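Local coordinates for MTH396 protein (Methanothermobacter thermautotrophicus, PDB 1NXH) that is of unknown function, belongs to the EhaM (DUF1959) family and forms an all-helical, disulfide-linked homodimer, at residues A[69-74]-A[98-103]. Residues are numbered along the deposited sequence; the frame is centred on the assembly and turned at random.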
ATOM      1  N   GLU A  69       7.246   0.592   0.545  1.00 29.56           N
ATOM      2  CA  GLU A  69       5.978   0.894   1.189  1.00 29.56           C
ATOM      3  C   GLU A  69       4.860   0.046   0.594  1.00 29.56           C
ATOM      4  O   GLU A  69       4.139  -0.653   1.326  1.00 29.56           O
ATOM      5  CB  GLU A  69       5.620   2.364   1.021  1.00 47.03           C
ATOM      6  CG  GLU A  69       6.371   3.311   1.928  1.00 47.03           C
ATOM      7  CD  GLU A  69       5.738   4.690   1.946  1.00 47.03           C
ATOM      8  OE1 GLU A  69       6.392   5.637   2.443  1.00 47.03           O
ATOM      9  OE2 GLU A  69       4.583   4.824   1.471  1.00 47.03           O
ATOM     10  N   LYS A  70       4.726   0.110  -0.735  1.00 25.20           N
ATOM     11  CA  LYS A  70       3.699  -0.647  -1.451  1.00 25.20           C
ATOM     12  C   LYS A  70       3.828  -2.128  -1.075  1.00 25.20           C
ATOM     13  O   LYS A  70       2.849  -2.775  -0.699  1.00 25.20           O
ATOM     14  CB  LYS A  70       3.861  -0.439  -2.972  1.00 37.88           C
ATOM     15  CG  LYS A  70       2.539  -0.515  -3.772  1.00 37.88           C
ATOM     16  CD  LYS A  70       2.685  -0.006  -5.227  1.00 37.88           C
ATOM     17  CE  LYS A  70       1.487  -0.396  -6.163  1.00 37.88           C
ATOM     18  NZ  LYS A  70       0.182   0.315  -5.918  1.00 37.88           N
ATOM     19  N   LEU A  71       5.047  -2.651  -1.146  1.00 28.29           N
ATOM     20  CA  LEU A  71       5.289  -4.053  -0.811  1.00 28.29           C
ATOM     21  C   LEU A  71       4.838  -4.383   0.600  1.00 28.29           C
ATOM     22  O   LEU A  71       4.063  -5.309   0.821  1.00 28.29           O
ATOM     23  CB  LEU A  71       6.776  -4.387  -0.960  1.00 25.39           C
ATOM     24  CG  LEU A  71       7.255  -4.260  -2.403  1.00 25.39           C
ATOM     25  CD1 LEU A  71       8.757  -4.427  -2.493  1.00 25.39           C
ATOM     26  CD2 LEU A  71       6.519  -5.297  -3.251  1.00 25.39           C
ATOM     27  N   HIS A  72       5.336  -3.613   1.553  1.00 29.23           N
ATOM     28  CA  HIS A  72       4.998  -3.828   2.942  1.00 29.23           C
ATOM     29  C   HIS A  72       3.497  -3.993   3.075  1.00 29.23           C
ATOM     30  O   HIS A  72       3.012  -4.922   3.732  1.00 29.23           O
ATOM     31  CB  HIS A  72       5.451  -2.639   3.785  1.00 23.28           C
ATOM     32  CG  HIS A  72       5.487  -2.935   5.248  1.00 23.28           C
ATOM     33  ND1 HIS A  72       6.466  -3.719   5.822  1.00 23.28           N
ATOM     34  CD2 HIS A  72       4.628  -2.613   6.244  1.00 23.28           C
ATOM     35  CE1 HIS A  72       6.210  -3.865   7.112  1.00 23.28           C
ATOM     36  NE2 HIS A  72       5.100  -3.207   7.394  1.00 23.28           N
ATOM     37  N   SER A  73       2.775  -3.077   2.433  1.00 20.63           N
ATOM     38  CA  SER A  73       1.321  -3.074   2.467  1.00 20.63           C
ATOM     39  C   SER A  73       0.733  -4.286   1.783  1.00 20.63           C
ATOM     40  O   SER A  73       0.072  -5.105   2.413  1.00 20.63           O
ATOM     41  CB  SER A  73       0.758  -1.836   1.793  1.00 35.85           C
ATOM     42  OG  SER A  73      -0.647  -1.975   1.675  1.00 35.85           O
ATOM     43  N   ASP A  74       0.975  -4.397   0.488  1.00 29.17           N
ATOM     44  CA  ASP A  74       0.458  -5.511  -0.282  1.00 29.17           C
ATOM     45  C   ASP A  74       0.750  -6.875   0.325  1.00 29.17           C
ATOM     46  O   ASP A  74      -0.049  -7.806   0.168  1.00 29.17           O
ATOM     47  CB  ASP A  74       1.017  -5.450  -1.694  1.00 35.37           C
ATOM     48  CG  ASP A  74       0.545  -4.239  -2.431  1.00 35.37           C
ATOM     49  OD1 ASP A  74       0.998  -4.035  -3.570  1.00 35.37           O
ATOM     50  OD2 ASP A  74      -0.291  -3.492  -1.868  1.00 35.37           O
ATOM     51  N   GLU A  98      14.989  -7.645  -1.843  1.00 30.21           N
ATOM     52  CA  GLU A  98      15.026  -8.439  -3.061  1.00 30.21           C
ATOM     53  C   GLU A  98      13.889  -8.182  -4.026  1.00 30.21           C
ATOM     54  O   GLU A  98      14.129  -8.138  -5.232  1.00 30.21           O
ATOM     55  CB  GLU A  98      15.075  -9.919  -2.723  1.00 80.09           C
ATOM     56  CG  GLU A  98      14.348 -10.283  -1.474  1.00 80.09           C
ATOM     57  CD  GLU A  98      14.621 -11.706  -1.103  1.00 80.09           C
ATOM     58  OE1 GLU A  98      15.785 -12.129  -1.267  1.00 80.09           O
ATOM     59  OE2 GLU A  98      13.687 -12.403  -0.651  1.00 80.09           O
ATOM     60  N   ILE A  99      12.660  -8.025  -3.529  1.00 27.60           N
ATOM     61  CA  ILE A  99      11.543  -7.763  -4.440  1.00 27.60           C
ATOM     62  C   ILE A  99      11.750  -6.394  -5.061  1.00 27.60           C
ATOM     63  O   ILE A  99      11.581  -6.211  -6.264  1.00 27.60           O
ATOM     64  CB  ILE A  99      10.159  -7.736  -3.743  1.00 22.50           C
ATOM     65  CG1 ILE A  99       9.954  -8.989  -2.881  1.00 22.50           C
ATOM     66  CG2 ILE A  99       9.041  -7.641  -4.812  1.00 22.50           C
ATOM     67  CD1 ILE A  99       9.841 -10.271  -3.670  1.00 22.50           C
ATOM     68  N   THR A 100      12.102  -5.429  -4.226  1.00 24.62           N
ATOM     69  CA  THR A 100      12.348  -4.085  -4.701  1.00 24.62           C
ATOM     70  C   THR A 100      13.486  -4.114  -5.712  1.00 24.62           C
ATOM     71  O   THR A 100      13.440  -3.470  -6.765  1.00 24.62           O
ATOM     72  CB  THR A 100      12.701  -3.186  -3.528  1.00 17.29           C
ATOM     73  OG1 THR A 100      11.505  -2.918  -2.791  1.00 17.29           O
ATOM     74  CG2 THR A 100      13.330  -1.883  -3.997  1.00 17.29           C
ATOM     75  N   GLU A 101      14.510  -4.885  -5.392  1.00 40.96           N
ATOM     76  CA  GLU A 101      15.639  -5.001  -6.286  1.00 40.96           C
ATOM     77  C   GLU A 101      15.103  -5.332  -7.673  1.00 40.96           C
ATOM     78  O   GLU A 101      15.490  -4.729  -8.677  1.00 40.96           O
ATOM     79  CB  GLU A 101      16.568  -6.112  -5.801  1.00 66.88           C
ATOM     80  CG  GLU A 101      17.931  -6.087  -6.457  1.00 66.88           C
ATOM     81  CD  GLU A 101      18.959  -6.909  -5.700  1.00 66.88           C
ATOM     82  OE1 GLU A 101      19.230  -6.608  -4.514  1.00 66.88           O
ATOM     83  OE2 GLU A 101      19.501  -7.862  -6.296  1.00 66.88           O
ATOM     84  N   LEU A 102      14.189  -6.293  -7.709  1.00 42.46           N
ATOM     85  CA  LEU A 102      13.583  -6.737  -8.946  1.00 42.46           C
ATOM     86  C   LEU A 102      12.851  -5.644  -9.686  1.00 42.46           C
ATOM     87  O   LEU A 102      13.211  -5.281 -10.809  1.00 42.46           O
ATOM     88  CB  LEU A 102      12.604  -7.862  -8.663  1.00 43.99           C
ATOM     89  CG  LEU A 102      13.213  -9.249  -8.609  1.00 43.99           C
ATOM     90  CD1 LEU A 102      12.191 -10.247  -8.094  1.00 43.99           C
ATOM     91  CD2 LEU A 102      13.666  -9.623 -10.001  1.00 43.99           C
ATOM     92  N   VAL A 103      11.802  -5.128  -9.058  1.00 40.86           N
ATOM     93  CA  VAL A 103      10.990  -4.100  -9.681  1.00 40.86           C
ATOM     94  C   VAL A 103      11.840  -2.931 -10.154  1.00 40.86           C
ATOM     95  O   VAL A 103      11.563  -2.330 -11.191  1.00 40.86           O
ATOM     96  CB  VAL A 103       9.854  -3.654  -8.714  1.00 34.47           C
ATOM     97  CG1 VAL A 103      10.305  -3.822  -7.288  1.00 34.47           C
ATOM     98  CG2 VAL A 103       9.430  -2.219  -8.992  1.00 34.47           C
TER
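Leu71, on helix 63-74, meets Ile99 and Thr100 of helix 89-104 through its two methyl groups. Its CB bond is directed at the opposing helix, and the backbones come nearest at Leu71 and Thr100, whose CA atoms are 8.1 Å apart. Neither CB nor CG comes close to the other segment; contact begins at the two methyls. Chi1 of -64° places CG beside the backbone N and opposite the carbonyl carbon, and chi2 of 173° carries CD1 onward from CA. At the fork the branches part company. CD1 reaches the start of the Ile99 side chain, 3.8 Å from CB, and also lies beside OG1 of Thr100. CD2 turns to the CG2 methyl of Ile99, with 3.8 Å between Leu71 CD2 and Ile99 CG2; that same methyl is 4.0 Å from Leu71 CD1, so it faces both tips of the fork. The other branch of Ile99, CG1 with CD1, leads away from Leu71.

All three touching residues are buried, yet the two segments bury only 124 Å² between them, which marks this as one local point of packing between the helices. Tyr109 of helix 109-124 also touches Leu71, and Ala112 of that helix touches Ile99, so a third helix packs against both partners. No hydrogen bond crosses between the segments. The hydroxyl of Thr100 is instead hydrogen-bonded to the carbonyl O of Lys96, one turn earlier in its own helix. With that hydroxyl engaged within its own helix, the touch between these segments is probably held by van der Waals packing, mainly of Leu71 on Ile99.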